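Long-range contact in CRISPR-associated endonuclease Cas1 (Thermotoga maritima, PDB 4XTK), which probably acts as a metal-dependent double-stranded DNA endonuclease in CRISPR adaptive immunity, working as a homodimer that joins a Cas2 dimer: residues E[42-47]-E[67-72]. Numbering follows the deposited sequence.
Sequences VMDIKV and PIHFFN
NZ of Lys46 lies 3.5 Å from CD2 of His69, the lysine chain running alongside the imidazole on one face of a parallel strand pair. OD2 of Asp44 faces both groups: it sits near the ring plane at the imidazole edge, 3.1 Å from CD2 of His69, with carboxylate and ring turned 69° apart. The same oxygen forms a salt bridge with NZ of Lys46 at 3.0 Å, the nitrogen lying almost straight beyond the C-O bond. CE1 of Phe71 sits 3.8 Å from CB of Lys46. On the opposite face aliphatic and aromatic side chains meet: CG2 of Val47 touches CD1 of Ile68 at 3.5 Å. CG1 of Ile68, anti to its backbone N (chi1 175°), also packs against CB of Ile45, while CB of Val47 approaches CD1 of Phe70. Four backbone hydrogen bonds join the strands, from Ile45 N to Pro67 O through to Phe71 N to Val47 O. These are the middle strands of a four-stranded mixed sheet in the N-terminal beta domain of Cas1, away from the probable metal-binding residues. From the flanking strands, OG of Ser10 is hydrogen-bonded to OD1 of Asp44 and OG1 of Thr80 to ND1 of His69. Helix 55-63, in the connection between the pair after strand 51-54 of the other sheet, lays Leu61 on Ile45 and Ile68, and Leu58 of the second subunit packs on Phe70.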
loop_
_atom_site.group_PDB
_atom_site.type_symbol
_atom_site.label_atom_id
_atom_site.label_comp_id
_atom_site.label_asym_id
_atom_site.label_seq_id
_atom_site.Cartn_x
_atom_site.Cartn_y
_atom_site.Cartn_z
ATOM N N VAL E 42 11.378 -10.961 -14.403
ATOM C CA VAL E 42 10.193 -10.253 -13.932
ATOM C C VAL E 42 10.241 -9.892 -12.453
ATOM O O VAL E 42 10.378 -10.769 -11.601
ATOM C CB VAL E 42 8.931 -11.090 -14.175
ATOM C CG1 VAL E 42 7.696 -10.359 -13.647
ATOM C CG2 VAL E 42 8.800 -11.400 -15.649
ATOM N N MET E 43 10.167 -8.602 -12.144
ATOM C CA MET E 43 10.035 -8.192 -10.745
ATOM C C MET E 43 8.598 -8.174 -10.230
ATOM O O MET E 43 8.378 -8.370 -9.044
ATOM C CB MET E 43 10.688 -6.834 -10.511
ATOM C CG MET E 43 10.058 -5.672 -11.220
ATOM S SD MET E 43 10.804 -4.179 -10.560
ATOM C CE MET E 43 10.277 -4.282 -8.850
ATOM N N ASP E 44 7.622 -7.914 -11.095
ATOM C CA ASP E 44 6.229 -7.943 -10.653
ATOM C C ASP E 44 5.232 -8.122 -11.796
ATOM O O ASP E 44 5.560 -7.910 -12.963
ATOM C CB ASP E 44 5.892 -6.668 -9.882
ATOM C CG ASP E 44 5.868 -5.448 -10.767
ATOM O OD1 ASP E 44 6.833 -5.248 -11.533
ATOM O OD2 ASP E 44 4.875 -4.696 -10.706
ATOM N N ILE E 45 4.007 -8.501 -11.440
ATOM C CA ILE E 45 2.936 -8.678 -12.413
ATOM C C ILE E 45 1.727 -7.784 -12.120
ATOM O O ILE E 45 1.227 -7.748 -10.998
ATOM C CB ILE E 45 2.470 -10.144 -12.457
ATOM C CG1 ILE E 45 3.643 -11.065 -12.801
ATOM C CG2 ILE E 45 1.348 -10.320 -13.466
ATOM C CD1 ILE E 45 3.368 -12.526 -12.527
ATOM N N LYS E 46 1.258 -7.070 -13.139
ATOM C CA LYS E 46 0.062 -6.238 -13.024
ATOM C C LYS E 46 -1.108 -6.804 -13.842
ATOM O O LYS E 46 -1.059 -6.843 -15.072
ATOM C CB LYS E 46 0.362 -4.807 -13.474
ATOM C CG LYS E 46 1.398 -4.067 -12.632
ATOM C CD LYS E 46 1.770 -2.756 -13.316
ATOM C CE LYS E 46 2.942 -2.036 -12.661
ATOM N NZ LYS E 46 3.062 -2.309 -11.202
ATOM N N VAL E 47 -2.166 -7.212 -13.147
ATOM C CA VAL E 47 -3.311 -7.874 -13.767
ATOM C C VAL E 47 -4.504 -6.944 -13.975
ATOM O O VAL E 47 -5.130 -6.503 -13.014
ATOM C CB VAL E 47 -3.776 -9.064 -12.910
ATOM C CG1 VAL E 47 -5.036 -9.684 -13.500
ATOM C CG2 VAL E 47 -2.676 -10.083 -12.795
ATOM N N PRO E 67 5.665 -10.194 -6.541
ATOM C CA PRO E 67 4.323 -9.769 -6.154
ATOM C C PRO E 67 3.449 -9.580 -7.377
ATOM O O PRO E 67 3.953 -9.374 -8.486
ATOM C CB PRO E 67 4.565 -8.443 -5.425
ATOM C CG PRO E 67 5.939 -8.003 -5.821
ATOM C CD PRO E 67 6.570 -9.050 -6.691
ATOM N N ILE E 68 2.143 -9.671 -7.178
ATOM C CA ILE E 68 1.207 -9.483 -8.272
ATOM C C ILE E 68 0.185 -8.428 -7.867
ATOM O O ILE E 68 -0.468 -8.538 -6.823
ATOM C CB ILE E 68 0.531 -10.822 -8.674
ATOM C CG1 ILE E 68 -0.532 -10.611 -9.746
ATOM C CG2 ILE E 68 -0.073 -11.536 -7.472
ATOM C CD1 ILE E 68 -1.022 -11.915 -10.323
ATOM N N HIS E 69 0.093 -7.380 -8.684
ATOM C CA HIS E 69 -0.821 -6.267 -8.439
ATOM C C HIS E 69 -2.120 -6.442 -9.223
ATOM O O HIS E 69 -2.104 -6.854 -10.383
ATOM C CB HIS E 69 -0.175 -4.934 -8.821
ATOM C CG HIS E 69 1.175 -4.713 -8.217
ATOM N ND1 HIS E 69 1.355 -4.441 -6.878
ATOM C CD2 HIS E 69 2.409 -4.700 -8.774
ATOM C CE1 HIS E 69 2.645 -4.286 -6.633
ATOM N NE2 HIS E 69 3.305 -4.435 -7.766
ATOM N N PHE E 70 -3.241 -6.110 -8.591
ATOM C CA PHE E 70 -4.543 -6.278 -9.222
ATOM C C PHE E 70 -5.229 -4.936 -9.492
ATOM O O PHE E 70 -5.236 -4.045 -8.640
ATOM C CB PHE E 70 -5.438 -7.172 -8.351
ATOM C CG PHE E 70 -4.941 -8.584 -8.224
ATOM C CD1 PHE E 70 -5.279 -9.536 -9.171
ATOM C CD2 PHE E 70 -4.129 -8.958 -7.165
ATOM C CE1 PHE E 70 -4.822 -10.835 -9.058
ATOM C CE2 PHE E 70 -3.669 -10.256 -7.049
ATOM C CZ PHE E 70 -4.013 -11.194 -7.994
ATOM N N PHE E 71 -5.802 -4.806 -10.685
ATOM C CA PHE E 71 -6.538 -3.605 -11.079
ATOM C C PHE E 71 -7.908 -3.977 -11.654
ATOM O O PHE E 71 -8.070 -5.037 -12.253
ATOM C CB PHE E 71 -5.740 -2.793 -12.102
ATOM C CG PHE E 71 -4.380 -2.378 -11.618
ATOM C CD1 PHE E 71 -3.300 -3.242 -11.720
ATOM C CD2 PHE E 71 -4.179 -1.122 -11.067
ATOM C CE1 PHE E 71 -2.050 -2.865 -11.271
ATOM C CE2 PHE E 71 -2.932 -0.739 -10.619
ATOM C CZ PHE E 71 -1.865 -1.610 -10.723
ATOM N N ASN E 72 -8.892 -3.107 -11.469
ATOM C CA ASN E 72 -10.237 -3.396 -11.941
ATOM C C ASN E 72 -10.452 -2.971 -13.396
ATOM O O ASN E 72 -9.497 -2.640 -14.103
ATOM C CB ASN E 72 -11.283 -2.736 -11.030
ATOM C CG ASN E 72 -11.266 -1.208 -11.090
ATOM O OD1 ASN E 72 -10.726 -0.600 -12.018
ATOM N ND2 ASN E 72 -11.887 -0.583 -10.096
#